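PDB 1TUA: hypothetical protein APE0754 from Aeropyrum pernix, which is of unknown function but carries two K homology (KH) domains and therefore probably binds RNA. Local coordinates for residues Pro12-Leu15 and Gly16-Ile19; Lys26-Ile29 and Met30-Gly34; Val66-Ala69 and Ile70-Phe74. All coordinates share one frame; numbering follows the deposited sequence.

Contact 1. Residues Pro12-Leu15 and Gly16-Ile19; sequences PERL and GAVI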
ATOM      1  N   PRO A  12     -13.476   8.151  -6.886  1.00 15.63           N
ATOM      2  CA  PRO A  12     -13.900   9.551  -7.015  1.00 16.78           C
ATOM      3  C   PRO A  12     -13.650  10.404  -5.771  1.00 16.92           C
ATOM      4  O   PRO A  12     -13.212  11.552  -5.873  1.00 17.71           O
ATOM      5  CB  PRO A  12     -15.388   9.430  -7.351  1.00 16.98           C
ATOM      6  CG  PRO A  12     -15.448   8.151  -8.123  1.00 17.88           C
ATOM      7  CD  PRO A  12     -14.548   7.235  -7.314  1.00 17.24           C
ATOM      8  N   GLU A  13     -13.919   9.832  -4.600  1.00 16.39           N
ATOM      9  CA  GLU A  13     -13.746  10.532  -3.332  1.00 16.78           C
ATOM     10  C   GLU A  13     -12.281  10.778  -2.958  1.00 16.44           C
ATOM     11  O   GLU A  13     -11.996  11.444  -1.961  1.00 17.33           O
ATOM     12  CB  GLU A  13     -14.438   9.752  -2.202  1.00 19.90           C
ATOM     13  CG  GLU A  13     -13.863   8.359  -1.948  1.00 25.46           C
ATOM     14  CD  GLU A  13     -14.586   7.243  -2.705  1.00 28.83           C
ATOM     15  OE1 GLU A  13     -14.950   7.431  -3.892  1.00 29.40           O
ATOM     16  OE2 GLU A  13     -14.778   6.161  -2.104  1.00 31.83           O
ATOM     17  N   ARG A  14     -11.352  10.252  -3.752  1.00 13.82           N
ATOM     18  CA  ARG A  14      -9.934  10.441  -3.467  1.00 12.85           C
ATOM     19  C   ARG A  14      -9.196  11.217  -4.552  1.00 13.23           C
ATOM     20  O   ARG A  14      -7.997  11.458  -4.436  1.00 12.79           O
ATOM     21  CB  ARG A  14      -9.244   9.084  -3.268  1.00 12.84           C
ATOM     22  CG  ARG A  14      -9.702   8.332  -2.040  1.00 11.66           C
ATOM     23  CD  ARG A  14      -9.285   9.068  -0.795  1.00 12.74           C
ATOM     24  NE  ARG A  14      -7.851   8.934  -0.545  1.00 13.30           N
ATOM     25  CZ  ARG A  14      -7.165   9.690   0.303  1.00 13.38           C
ATOM     26  NH1 ARG A  14      -7.777  10.649   0.987  1.00 14.74           N
ATOM     27  NH2 ARG A  14      -5.868   9.478   0.479  1.00 13.98           N
ATOM     28  N   LEU A  15      -9.906  11.627  -5.601  1.00 14.27           N
ATOM     29  CA  LEU A  15      -9.261  12.350  -6.696  1.00 13.58           C
ATOM     30  C   LEU A  15      -8.604  13.639  -6.212  1.00 12.91           C
ATOM     31  O   LEU A  15      -7.545  14.032  -6.705  1.00 11.79           O
ATOM     32  CB  LEU A  15     -10.275  12.647  -7.804  1.00 15.78           C
ATOM     33  CG  LEU A  15      -9.671  13.045  -9.151  1.00 17.70           C
ATOM     34  CD1 LEU A  15      -8.696  11.967  -9.634  1.00 19.26           C
ATOM     35  CD2 LEU A  15     -10.787  13.246 -10.164  1.00 19.42           C
ATOM     36  N   GLY A  16      -9.227  14.294  -5.236  1.00 12.60           N
ATOM     37  CA  GLY A  16      -8.656  15.517  -4.704  1.00 13.37           C
ATOM     38  C   GLY A  16      -7.350  15.257  -3.970  1.00 13.61           C
ATOM     39  O   GLY A  16      -6.431  16.082  -3.993  1.00 14.26           O
ATOM     40  N   ALA A  17      -7.262  14.107  -3.311  1.00 12.03           N
ATOM     41  CA  ALA A  17      -6.055  13.762  -2.573  1.00 12.31           C
ATOM     42  C   ALA A  17      -4.924  13.446  -3.544  1.00 11.72           C
ATOM     43  O   ALA A  17      -3.758  13.725  -3.259  1.00 12.72           O
ATOM     44  CB  ALA A  17      -6.319  12.566  -1.659  1.00 12.44           C
ATOM     45  N   VAL A  18      -5.270  12.856  -4.684  1.00 11.38           N
ATOM     46  CA  VAL A  18      -4.275  12.509  -5.691  1.00 10.81           C
ATOM     47  C   VAL A  18      -3.713  13.766  -6.356  1.00 11.65           C
ATOM     48  O   VAL A  18      -2.508  13.882  -6.576  1.00 10.86           O
ATOM     49  CB  VAL A  18      -4.883  11.589  -6.766  1.00 11.36           C
ATOM     50  CG1 VAL A  18      -3.903  11.422  -7.931  1.00 12.13           C
ATOM     51  CG2 VAL A  18      -5.211  10.236  -6.154  1.00 10.19           C
ATOM     52  N   ILE A  19      -4.592  14.710  -6.669  1.00 11.54           N
ATOM     53  CA  ILE A  19      -4.174  15.959  -7.302  1.00 12.30           C
ATOM     54  C   ILE A  19      -3.460  16.863  -6.291  1.00 12.13           C
ATOM     55  O   ILE A  19      -2.392  17.414  -6.568  1.00 11.42           O
ATOM     56  CB  ILE A  19      -5.398  16.728  -7.877  1.00 13.13           C
ATOM     57  CG1 ILE A  19      -6.115  15.867  -8.919  1.00 11.56           C
ATOM     58  CG2 ILE A  19      -4.944  18.053  -8.490  1.00 13.41           C
ATOM     59  CD1 ILE A  19      -7.494  16.383  -9.305  1.00 10.18           C
TER
HETATM   60  O   HOH W   1     -10.137  13.742  -1.990  1.00 23.92           O

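Contact 2. Residues Lys26-Ile29 and Met30-Gly34; sequences KAEI and MRRTG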
ATOM      1  N   LYS A  26       0.244  15.759  -7.331  1.00 12.54           N
ATOM      2  CA  LYS A  26       0.631  15.158  -8.602  1.00 13.51           C
ATOM      3  C   LYS A  26       1.908  15.828  -9.108  1.00 11.98           C
ATOM      4  O   LYS A  26       2.740  15.181  -9.744  1.00 11.43           O
ATOM      5  CB  LYS A  26      -0.483  15.267  -9.649  1.00 17.18           C
ATOM      6  CG  LYS A  26      -0.707  16.638 -10.213  1.00 21.92           C
ATOM      7  CD  LYS A  26      -1.544  16.562 -11.480  1.00 24.98           C
ATOM      8  CE  LYS A  26      -1.616  17.919 -12.150  1.00 26.56           C
ATOM      9  NZ  LYS A  26      -2.222  17.836 -13.504  1.00 33.41           N
ATOM     10  N   ALA A  27       2.074  17.116  -8.815  1.00 11.05           N
ATOM     11  CA  ALA A  27       3.276  17.839  -9.238  1.00 11.32           C
ATOM     12  C   ALA A  27       4.519  17.230  -8.597  1.00 10.46           C
ATOM     13  O   ALA A  27       5.543  17.075  -9.254  1.00 10.69           O
ATOM     14  CB  ALA A  27       3.177  19.304  -8.860  1.00 11.42           C
ATOM     15  N   GLU A  28       4.424  16.897  -7.311  1.00  9.56           N
ATOM     16  CA  GLU A  28       5.545  16.306  -6.591  1.00  9.49           C
ATOM     17  C   GLU A  28       5.841  14.902  -7.118  1.00  9.71           C
ATOM     18  O   GLU A  28       7.007  14.514  -7.240  1.00  9.71           O
ATOM     19  CB  GLU A  28       5.240  16.258  -5.090  1.00 12.61           C
ATOM     20  CG  GLU A  28       6.411  15.838  -4.208  1.00 16.86           C
ATOM     21  CD  GLU A  28       7.661  16.682  -4.435  1.00 22.72           C
ATOM     22  OE1 GLU A  28       7.543  17.843  -4.893  1.00 23.51           O
ATOM     23  OE2 GLU A  28       8.770  16.187  -4.141  1.00 24.90           O
ATOM     24  N   ILE A  29       4.797  14.134  -7.436  1.00  9.03           N
ATOM     25  CA  ILE A  29       5.027  12.788  -7.962  1.00 10.40           C
ATOM     26  C   ILE A  29       5.758  12.910  -9.299  1.00  9.67           C
ATOM     27  O   ILE A  29       6.726  12.191  -9.559  1.00  9.54           O
ATOM     28  CB  ILE A  29       3.708  12.022  -8.189  1.00 11.22           C
ATOM     29  CG1 ILE A  29       2.967  11.856  -6.866  1.00  9.93           C
ATOM     30  CG2 ILE A  29       4.010  10.643  -8.780  1.00 11.09           C
ATOM     31  CD1 ILE A  29       1.583  11.252  -7.016  1.00 10.82           C
ATOM     32  N   MET A  30       5.295  13.837 -10.136  1.00  9.67           N
ATOM     33  CA  MET A  30       5.907  14.070 -11.440  1.00 10.24           C
ATOM     34  C   MET A  30       7.370  14.487 -11.278  1.00 10.78           C
ATOM     35  O   MET A  30       8.257  13.974 -11.957  1.00 10.39           O
ATOM     36  CB  MET A  30       5.143  15.170 -12.200  1.00  8.95           C
ATOM     37  CG  MET A  30       3.778  14.750 -12.766  1.00 10.26           C
ATOM     38  SD  MET A  30       2.881  16.110 -13.619  1.00  5.42           S
ATOM     39  CE  MET A  30       1.735  16.486 -12.447  1.00 18.78           C
ATOM     40  N   ARG A  31       7.608  15.423 -10.367  1.00 10.56           N
ATOM     41  CA  ARG A  31       8.943  15.951 -10.107  1.00 11.93           C
ATOM     42  C   ARG A  31       9.966  14.899  -9.700  1.00 10.98           C
ATOM     43  O   ARG A  31      11.094  14.896 -10.190  1.00 11.56           O
ATOM     44  CB  ARG A  31       8.844  17.021  -9.018  1.00 15.02           C
ATOM     45  CG  ARG A  31      10.138  17.714  -8.676  1.00 21.72           C
ATOM     46  CD  ARG A  31       9.855  18.925  -7.799  1.00 24.35           C
ATOM     47  NE  ARG A  31       8.864  19.802  -8.423  1.00 29.85           N
ATOM     48  CZ  ARG A  31       7.624  19.987  -7.970  1.00 30.35           C
ATOM     49  NH1 ARG A  31       7.213  19.358  -6.876  1.00 29.06           N
ATOM     50  NH2 ARG A  31       6.794  20.799  -8.614  1.00 29.90           N
ATOM     51  N   ARG A  32       9.569  14.001  -8.809  1.00  9.41           N
ATOM     52  CA  ARG A  32      10.472  12.966  -8.313  1.00 10.57           C
ATOM     53  C   ARG A  32      10.703  11.772  -9.237  1.00 10.24           C
ATOM     54  O   ARG A  32      11.713  11.073  -9.101  1.00 10.47           O
ATOM     55  CB  ARG A  32       9.976  12.480  -6.949  1.00 12.55           C
ATOM     56  CG  ARG A  32      10.054  13.577  -5.898  1.00 17.86           C
ATOM     57  CD  ARG A  32       9.547  13.143  -4.540  1.00 23.70           C
ATOM     58  NE  ARG A  32      10.307  12.025  -3.992  1.00 28.12           N
ATOM     59  CZ  ARG A  32      10.151  11.557  -2.756  1.00 30.48           C
ATOM     60  NH1 ARG A  32       9.264  12.120  -1.938  1.00 29.91           N
ATOM     61  NH2 ARG A  32      10.869  10.516  -2.342  1.00 31.76           N
ATOM     62  N   THR A  33       9.787  11.552 -10.179  1.00  9.25           N
ATOM     63  CA  THR A  33       9.881  10.415 -11.099  1.00  8.26           C
ATOM     64  C   THR A  33      10.142  10.749 -12.569  1.00  7.81           C
ATOM     65  O   THR A  33      10.489   9.866 -13.350  1.00  8.67           O
ATOM     66  CB  THR A  33       8.603   9.559 -11.036  1.00  7.29           C
ATOM     67  OG1 THR A  33       7.472  10.377 -11.365  1.00  8.76           O
ATOM     68  CG2 THR A  33       8.417   8.964  -9.641  1.00  8.50           C
ATOM     69  N   GLY A  34       9.974  12.010 -12.954  1.00  7.12           N
ATOM     70  CA  GLY A  34      10.196  12.376 -14.345  1.00  8.65           C
ATOM     71  C   GLY A  34       9.043  11.911 -15.218  1.00 10.01           C
ATOM     72  O   GLY A  34       9.225  11.513 -16.374  1.00 10.86           O
TER

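Contact 3. Residues Val66-Ala69 and Ile70-Phe74; sequences VVKA and ISLGF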
ATOM      1  N   VAL A  66       2.114   5.039  -6.470  1.00  8.59           N
ATOM      2  CA  VAL A  66       1.831   6.091  -5.498  1.00  8.76           C
ATOM      3  C   VAL A  66       0.383   6.550  -5.677  1.00  7.65           C
ATOM      4  O   VAL A  66      -0.359   6.702  -4.703  1.00  7.98           O
ATOM      5  CB  VAL A  66       2.775   7.292  -5.678  1.00  8.07           C
ATOM      6  CG1 VAL A  66       2.308   8.459  -4.819  1.00  9.36           C
ATOM      7  CG2 VAL A  66       4.191   6.888  -5.305  1.00  7.64           C
ATOM      8  N   VAL A  67      -0.021   6.766  -6.925  1.00  7.73           N
ATOM      9  CA  VAL A  67      -1.394   7.186  -7.208  1.00  7.41           C
ATOM     10  C   VAL A  67      -2.393   6.144  -6.700  1.00  8.23           C
ATOM     11  O   VAL A  67      -3.401   6.483  -6.083  1.00  8.79           O
ATOM     12  CB  VAL A  67      -1.611   7.392  -8.721  1.00  7.07           C
ATOM     13  CG1 VAL A  67      -3.103   7.581  -9.012  1.00  8.71           C
ATOM     14  CG2 VAL A  67      -0.813   8.610  -9.196  1.00  6.88           C
ATOM     15  N   LYS A  68      -2.114   4.873  -6.965  1.00  8.71           N
ATOM     16  CA  LYS A  68      -3.004   3.808  -6.522  1.00  9.85           C
ATOM     17  C   LYS A  68      -3.093   3.791  -4.999  1.00  9.20           C
ATOM     18  O   LYS A  68      -4.177   3.630  -4.441  1.00  9.83           O
ATOM     19  CB  LYS A  68      -2.510   2.452  -7.034  1.00 10.97           C
ATOM     20  CG  LYS A  68      -3.370   1.282  -6.576  1.00 16.25           C
ATOM     21  CD  LYS A  68      -2.818  -0.045  -7.087  1.00 19.57           C
ATOM     22  CE  LYS A  68      -3.662  -1.227  -6.600  1.00 23.26           C
ATOM     23  NZ  LYS A  68      -3.076  -2.554  -6.990  1.00 25.64           N
ATOM     24  N   ALA A  69      -1.956   3.964  -4.331  1.00  8.05           N
ATOM     25  CA  ALA A  69      -1.914   3.970  -2.868  1.00  8.12           C
ATOM     26  C   ALA A  69      -2.751   5.113  -2.270  1.00  8.01           C
ATOM     27  O   ALA A  69      -3.423   4.933  -1.251  1.00  8.80           O
ATOM     28  CB  ALA A  69      -0.462   4.062  -2.384  1.00  7.59           C
ATOM     29  N   ILE A  70      -2.708   6.288  -2.892  1.00  7.06           N
ATOM     30  CA  ILE A  70      -3.493   7.424  -2.402  1.00  8.21           C
ATOM     31  C   ILE A  70      -4.980   7.145  -2.626  1.00  8.78           C
ATOM     32  O   ILE A  70      -5.818   7.440  -1.769  1.00  9.96           O
ATOM     33  CB  ILE A  70      -3.086   8.733  -3.117  1.00  8.81           C
ATOM     34  CG1 ILE A  70      -1.643   9.084  -2.734  1.00  8.86           C
ATOM     35  CG2 ILE A  70      -4.061   9.871  -2.751  1.00  8.70           C
ATOM     36  CD1 ILE A  70      -1.046  10.210  -3.552  1.00  8.32           C
ATOM     37  N   SER A  71      -5.296   6.567  -3.779  1.00  8.19           N
ATOM     38  CA  SER A  71      -6.676   6.208  -4.109  1.00  9.79           C
ATOM     39  C   SER A  71      -7.230   5.231  -3.065  1.00  9.74           C
ATOM     40  O   SER A  71      -8.388   5.323  -2.662  1.00 10.58           O
ATOM     41  CB  SER A  71      -6.724   5.562  -5.500  1.00 10.55           C
ATOM     42  OG  SER A  71      -8.043   5.169  -5.838  1.00 10.94           O
ATOM     43  N   LEU A  72      -6.388   4.300  -2.627  1.00 10.44           N
ATOM     44  CA  LEU A  72      -6.778   3.305  -1.629  1.00 10.44           C
ATOM     45  C   LEU A  72      -7.001   3.878  -0.228  1.00 10.63           C
ATOM     46  O   LEU A  72      -7.599   3.219   0.629  1.00 11.79           O
ATOM     47  CB  LEU A  72      -5.736   2.187  -1.572  1.00  9.88           C
ATOM     48  CG  LEU A  72      -5.775   1.233  -2.769  1.00 10.08           C
ATOM     49  CD1 LEU A  72      -4.535   0.362  -2.775  1.00 10.03           C
ATOM     50  CD2 LEU A  72      -7.037   0.384  -2.703  1.00 12.56           C
ATOM     51  N   GLY A  73      -6.519   5.093   0.016  1.00  9.69           N
ATOM     52  CA  GLY A  73      -6.729   5.698   1.320  1.00  9.80           C
ATOM     53  C   GLY A  73      -5.516   6.290   2.015  1.00 10.98           C
ATOM     54  O   GLY A  73      -5.667   7.058   2.966  1.00 11.51           O
ATOM     55  N   PHE A  74      -4.317   5.936   1.562  1.00 10.52           N
ATOM     56  CA  PHE A  74      -3.099   6.463   2.165  1.00 10.17           C
ATOM     57  C   PHE A  74      -2.918   7.949   1.892  1.00 11.30           C
ATOM     58  O   PHE A  74      -3.183   8.419   0.793  1.00 11.27           O
ATOM     59  CB  PHE A  74      -1.853   5.767   1.595  1.00  8.62           C
ATOM     60  CG  PHE A  74      -1.503   4.463   2.259  1.00  9.24           C
ATOM     61  CD1 PHE A  74      -1.093   4.428   3.591  1.00  8.99           C
ATOM     62  CD2 PHE A  74      -1.538   3.275   1.537  1.00  8.63           C
ATOM     63  CE1 PHE A  74      -0.718   3.229   4.193  1.00  8.64           C
ATOM     64  CE2 PHE A  74      -1.164   2.065   2.127  1.00  8.13           C
ATOM     65  CZ  PHE A  74      -0.751   2.043   3.458  1.00  8.42           C
TER

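Contact 1. Residues Pro12-Leu15 and Gly16-Ile19
R14 O receives V18 N at 3.1 Å (N-H...O 150°) and, more weakly, A17 N, while L15 O takes I19 N at 3.0 Å, so the first helical turn starts at these two carbonyls. A water joins the start of the turn, donating to E13 O and weakly accepting from A17 N. R14 folds forward alongside the first turn, its bends at chi2 (-66°) and chi3 (-74°) laying the guanidinium against A17, and the A17 methyl sits over the centre of one face, CB 3.5 Å above the plane. NE is hydrogen-bonded to I70 O, which ties the turn to the end of helix 57-72. V18 CG2 lies 3.5 Å from R14 O, and the valine itself faces V67 and I70 of that helix. On another flank L15 and I19 cross obliquely, with L15 CG 4.0 Å from I19 CD1 and I19 CG1 only 3.2 Å from L15 O. Both side chains also reach V39 on strand 35-40. This short helix, following the first strand and leading into the glycine-rich GxxG loop, is characteristic of the type I KH fold, in which that loop commonly contacts nucleic acid.

Contact 2. Residues Lys26-Ile29 and Met30-Gly34
R31 and E28 meet with their flat groups 40° apart: A27 O lies over one face of the guanidinium, 3.6 Å above the plane and offset toward the rim, while E28 OE1 comes to the edge at NH1. That salt bridge is short, NH1 to OE1 2.5 Å, but as a hydrogen bond it is bent and weak. The same carboxylate turns its other oxygen to R32, whose guanidinium plane stands 62° away. There OE2 rests 3.2 Å from CD of R32 and remains beyond salt-bridge distance of its NE. With an alanine at E28, R31 NH1 would probably lose its anionic mate and the R31 side chain would be freer to turn. All this lies on helix 24-33, which follows the GxxG loop of the first KH domain, and its inner side carries I29 onto A63 and V66 of helix 57-72. K26 and M30 run side by side, and the M30 methyl is packed tightly, CE 3.3 Å from K26 CG. At the closing turn I29 O accepts twice, from T33 N at 3.2 Å and T33 OG1 at 2.7 Å, reached from opposite faces of its carbonyl plane. The hydroxyl gets there with chi1 at 58°, between the backbone N and the carbonyl carbon, and is also hydrogen-bonded to T35 OG1. G34, with positive phi, ends the helix, its N bonded to M30 O at 2.8 Å.

Contact 3. Residues Val66-Ala69 and Ile70-Phe74
A69 and F74 close helix 57-72, the third helix of the first KH domain, in a Schellman motif, and this last turn faces strands 87-93 and 137-141 of the second. Among the backbone bonds, A69 O takes F74 N at 3.1 Å and, weakly, G73 N, which also donates to I70 O at 3.0 Å. G73 turns the chain with phi 131°, a backbone angle at which any side chain would collide with the carbonyl oxygen of L72. Upstream, ordinary i to i+4 bonds link I70 N to V66 O, S71 N to V67 O and L72 N to K68 O. The apolar contacts follow the same spacing. V66 and I70 lie side by side, CG1 to CD1 4.0 Å, facing A79 of helix 76-79; K68 and L72 do likewise, with the K68 stem at CG 4.1 Å from L72 CD1. L72 continues onto L89 and V91, and F74 onto A139 and I141, all on the sheet of the second KH domain. Of the polar side chains, buried S71 has its OG hydrogen-bonded to K11 N. The F74 ring turns its edge to the last turn: A69 O lies near the ring plane, 3.8 Å from CD2, and A69 CB is 4.1 Å from that same carbon.

In the fold
The three contacts follow one another along the first KH domain, contacts 1 and 2 on successive helices and contact 3 on the helix that covers them both. Contact 1 is a surface turn, contact 2 is partly buried, and contact 3 lies deep, its centre about 7 Å from the centre of the chain and against the second domain. Chemistry changes accordingly: an arginine and a bridging water at contact 1, a charged outer face at contact 2, mostly aliphatic side chains and a ring at contact 3. The backbone pair I19 O and K26 N joins contacts 1 and 2 across the glycine-rich loop. I29 CD1 packs against V66 CG1 at 3.6 Å, joining 26-34 to 66-74.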